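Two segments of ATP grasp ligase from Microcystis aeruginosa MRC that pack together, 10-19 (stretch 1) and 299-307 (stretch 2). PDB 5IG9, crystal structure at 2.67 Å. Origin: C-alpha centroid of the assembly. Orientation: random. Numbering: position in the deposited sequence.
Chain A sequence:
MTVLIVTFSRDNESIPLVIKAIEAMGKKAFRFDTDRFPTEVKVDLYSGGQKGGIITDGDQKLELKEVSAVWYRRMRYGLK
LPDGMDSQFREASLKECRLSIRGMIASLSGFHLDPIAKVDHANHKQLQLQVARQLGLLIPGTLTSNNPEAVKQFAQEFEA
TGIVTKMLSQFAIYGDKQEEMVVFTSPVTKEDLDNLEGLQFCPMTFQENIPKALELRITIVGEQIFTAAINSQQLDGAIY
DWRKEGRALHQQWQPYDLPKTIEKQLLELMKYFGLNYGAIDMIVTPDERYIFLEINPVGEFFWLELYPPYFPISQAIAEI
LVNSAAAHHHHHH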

# COMPACT_ATOMS: atom_id res chain seq x y z
N ARG A 10 -1.54 -10.76 -19.30
CA ARG A 10 -0.67 -11.93 -19.31
C ARG A 10 -0.90 -12.85 -18.11
O ARG A 10 -0.01 -13.65 -17.78
N ASP A 11 -2.05 -12.75 -17.46
CA ASP A 11 -2.35 -13.66 -16.36
C ASP A 11 -2.61 -15.07 -16.90
O ASP A 11 -2.85 -15.27 -18.09
N ASN A 12 -2.55 -16.04 -16.00
CA ASN A 12 -2.50 -17.44 -16.38
C ASN A 12 -3.92 -18.00 -16.49
O ASN A 12 -4.89 -17.26 -16.63
N GLU A 13 -4.04 -19.32 -16.43
CA GLU A 13 -5.30 -20.02 -16.66
C GLU A 13 -6.26 -19.93 -15.49
O GLU A 13 -7.36 -20.50 -15.56
N SER A 14 -5.89 -19.23 -14.41
CA SER A 14 -6.81 -19.08 -13.29
C SER A 14 -8.03 -18.25 -13.69
O SER A 14 -9.14 -18.50 -13.22
N ILE A 15 -7.83 -17.26 -14.56
CA ILE A 15 -8.90 -16.35 -14.99
C ILE A 15 -9.97 -17.11 -15.76
O ILE A 15 -11.15 -17.06 -15.36
N PRO A 16 -9.66 -17.83 -16.85
CA PRO A 16 -10.73 -18.55 -17.56
C PRO A 16 -11.36 -19.64 -16.73
O PRO A 16 -12.53 -19.98 -16.94
N LEU A 17 -10.62 -20.21 -15.77
CA LEU A 17 -11.20 -21.22 -14.89
C LEU A 17 -12.31 -20.63 -14.04
O LEU A 17 -13.32 -21.29 -13.77
N VAL A 18 -12.15 -19.38 -13.61
CA VAL A 18 -13.13 -18.76 -12.72
C VAL A 18 -14.31 -18.19 -13.51
O VAL A 18 -15.46 -18.33 -13.10
N ILE A 19 -14.03 -17.54 -14.64
CA ILE A 19 -15.12 -16.92 -15.40
C ILE A 19 -16.08 -17.99 -15.91
O ILE A 19 -17.30 -17.78 -15.94
N GLY A 299 -1.78 -15.08 -3.42
CA GLY A 299 -0.94 -16.15 -3.92
C GLY A 299 -1.66 -17.02 -4.92
O GLY A 299 -2.89 -17.10 -4.97
N GLU A 300 -0.85 -17.70 -5.74
CA GLU A 300 -1.35 -18.51 -6.83
C GLU A 300 -2.01 -19.79 -6.30
O GLU A 300 -1.87 -20.15 -5.13
N PHE A 301 -2.74 -20.46 -7.19
CA PHE A 301 -3.42 -21.68 -6.79
C PHE A 301 -3.57 -22.62 -7.97
O PHE A 301 -3.85 -23.81 -7.79
N PHE A 302 -3.38 -22.10 -9.19
CA PHE A 302 -3.67 -22.88 -10.38
C PHE A 302 -2.81 -24.13 -10.48
O PHE A 302 -3.25 -25.15 -11.02
N TRP A 303 -1.58 -24.08 -9.96
CA TRP A 303 -0.71 -25.25 -10.08
C TRP A 303 -1.07 -26.35 -9.10
O TRP A 303 -0.49 -27.44 -9.17
N LEU A 304 -2.01 -26.10 -8.18
CA LEU A 304 -2.59 -27.14 -7.35
C LEU A 304 -3.90 -27.68 -7.91
O LEU A 304 -4.41 -28.68 -7.39
N GLU A 305 -4.44 -27.04 -8.94
CA GLU A 305 -5.68 -27.47 -9.59
C GLU A 305 -5.43 -28.17 -10.92
O GLU A 305 -6.00 -29.24 -11.16
N LEU A 306 -4.61 -27.59 -11.80
CA LEU A 306 -4.32 -28.23 -13.07
C LEU A 306 -3.32 -29.36 -12.94
O LEU A 306 -3.16 -30.16 -13.87
N TYR A 307 -2.63 -29.45 -11.81
CA TYR A 307 -1.66 -30.48 -11.51
C TYR A 307 -2.04 -31.09 -10.17
O TYR A 307 -2.87 -30.52 -9.44

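Packing of residues 10-19 against 299-307 in the ATP grasp ligase, a contact that buries 413 Å² and is centered near Ser 14 and Phe 302, whose CA atoms, 5.7 Å apart, are the nearest across the stretches. Leu 17 and Phe 302 have the most surface covered by the other stretch. About one turn beyond Ser 14, Leu 17 (m, t) points toward the second stretch and makes an apolar contact with Leu 306 (m, t), Leu 17 CD1 lying 4.0 Å from Leu 306 CD2; Leu 17 CD2 is 4.2 Å from OE2 of the extended Glu 305 (t, t). Phe 302 (chi1 84°, p) points toward the first stretch, with Asn 12 CG over one face of its ring and Asn 12 ND2 3.4 Å from Phe 302 CE1. Around the same residue, Glu 13 OE1 (chi1 m, chi2 p) comes within 3.3 Å of Phe 302 CD2, and Ser 14 OG (chi1 -31°, between wells) within 3.5 Å of Phe 302 CB. Asn 12 (p) divides its amide between two tasks. Its OD1 accepts from Ser 14 N at 3.0 Å, capping the helix that begins there, and from Ser 14 OG at a very short 2.3 Å; its ND2 reaches across to Glu 300, donating to OE2 at 2.9 Å and, weakly, to OE1 at 3.2 Å. Glu 300 (m, m) leaves its backbone sideways, yet its carboxylate swings in to meet this amide. Asp 11 (t) brings a like charge near, its OD1 4.3 Å from Glu 300 OE2, but both carboxylates also find hydrogen bonds elsewhere in the structure. Phe 301 (p) starts sideways, but its ring tip reaches the helix, where CZ lies 3.7 Å from Ser 14 CB and 4.5 Å from CG2 of Val 18 (t), which sits at the ring edge.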

# COMPACT_ATOMS: atom_id res chain seq x y z
CB ARG A 10 0.80 -11.49 -19.37
CG ARG A 10 1.19 -10.75 -20.64
CD ARG A 10 2.68 -10.45 -20.68
NE ARG A 10 3.42 -11.34 -21.57
CZ ARG A 10 4.04 -12.46 -21.18
NH1 ARG A 10 4.01 -12.82 -19.91
NH2 ARG A 10 4.69 -13.20 -22.07
CB ASP A 11 -3.56 -13.17 -15.57
CG ASP A 11 -3.51 -13.58 -14.11
OD1 ASP A 11 -2.67 -14.45 -13.77
OD2 ASP A 11 -4.30 -13.05 -13.31
CB ASN A 12 -1.61 -18.21 -15.40
CG ASN A 12 -2.04 -18.04 -13.95
OD1 ASN A 12 -3.23 -17.95 -13.65
ND2 ASN A 12 -1.07 -17.98 -13.05
CB GLU A 13 -5.03 -21.50 -16.98
CG GLU A 13 -3.97 -21.74 -18.06
CD GLU A 13 -2.54 -21.60 -17.54
OE1 GLU A 13 -2.29 -21.96 -16.37
OE2 GLU A 13 -1.67 -21.12 -18.30
CB SER A 14 -6.10 -18.43 -12.11
OG SER A 14 -4.72 -18.78 -12.09
CB ILE A 15 -8.34 -15.19 -15.82
CG1 ILE A 15 -7.18 -14.53 -15.08
CG2 ILE A 15 -9.43 -14.17 -16.10
CD1 ILE A 15 -7.57 -14.02 -13.71
CB PRO A 16 -10.02 -19.11 -18.79
CG PRO A 16 -8.61 -19.25 -18.38
CD PRO A 16 -8.35 -18.07 -17.49
CB LEU A 17 -10.11 -21.82 -14.00
CG LEU A 17 -9.38 -23.05 -14.54
CD1 LEU A 17 -8.07 -23.23 -13.79
CD2 LEU A 17 -10.26 -24.28 -14.39
CB VAL A 18 -12.46 -17.67 -11.86
CG1 VAL A 18 -13.50 -16.92 -11.05
CG2 VAL A 18 -11.43 -18.30 -10.94
CB ILE A 19 -14.56 -16.06 -16.55
CG1 ILE A 19 -13.97 -16.93 -17.66
CG2 ILE A 19 -13.52 -15.09 -16.04
CD1 ILE A 19 -13.56 -16.15 -18.89
CB GLU A 300 -0.22 -18.87 -7.80
CG GLU A 300 0.20 -17.73 -8.71
CD GLU A 300 -0.79 -17.49 -9.83
OE1 GLU A 300 -1.78 -18.26 -9.93
OE2 GLU A 300 -0.59 -16.54 -10.61
CB PHE A 301 -4.80 -21.35 -6.19
CG PHE A 301 -5.79 -20.80 -7.20
CD1 PHE A 301 -6.61 -21.66 -7.91
CD2 PHE A 301 -5.92 -19.44 -7.39
CE1 PHE A 301 -7.53 -21.17 -8.82
CE2 PHE A 301 -6.84 -18.94 -8.30
CZ PHE A 301 -7.65 -19.80 -9.02
CB PHE A 302 -3.51 -22.00 -11.63
CG PHE A 302 -2.10 -21.91 -12.13
CD1 PHE A 302 -1.18 -21.07 -11.52
CD2 PHE A 302 -1.69 -22.67 -13.21
CE1 PHE A 302 0.12 -20.99 -11.98
CE2 PHE A 302 -0.39 -22.60 -13.67
CZ PHE A 302 0.51 -21.76 -13.06
CB TRP A 303 0.76 -24.85 -9.91
CG TRP A 303 1.04 -24.03 -8.69
CD1 TRP A 303 1.00 -22.67 -8.60
CD2 TRP A 303 1.44 -24.51 -7.40
NE1 TRP A 303 1.33 -22.27 -7.33
CE2 TRP A 303 1.61 -23.38 -6.58
CE3 TRP A 303 1.67 -25.78 -6.87
CZ2 TRP A 303 2.00 -23.49 -5.24
CZ3 TRP A 303 2.06 -25.88 -5.54
CH2 TRP A 303 2.21 -24.74 -4.74
CB LEU A 304 -2.83 -26.62 -5.93
CG LEU A 304 -1.62 -26.49 -5.01
CD1 LEU A 304 -2.05 -26.01 -3.64
CD2 LEU A 304 -0.88 -27.81 -4.91
CB GLU A 305 -6.61 -26.27 -9.79
CG GLU A 305 -7.91 -26.61 -10.50
CD GLU A 305 -9.00 -25.59 -10.23
OE1 GLU A 305 -8.67 -24.50 -9.72
OE2 GLU A 305 -10.18 -25.89 -10.50
CB LEU A 306 -3.80 -27.21 -14.08
CG LEU A 306 -4.77 -26.07 -14.42
CD1 LEU A 306 -4.22 -25.23 -15.56
CD2 LEU A 306 -6.14 -26.62 -14.75
CB TYR A 307 -0.24 -29.90 -11.47
CG TYR A 307 0.15 -29.21 -12.76
CD1 TYR A 307 0.67 -29.93 -13.82
CD2 TYR A 307 -0.02 -27.84 -12.91
CE1 TYR A 307 1.02 -29.30 -15.00
CE2 TYR A 307 0.33 -27.20 -14.08
CZ TYR A 307 0.85 -27.94 -15.13
OH TYR A 307 1.20 -27.31 -16.30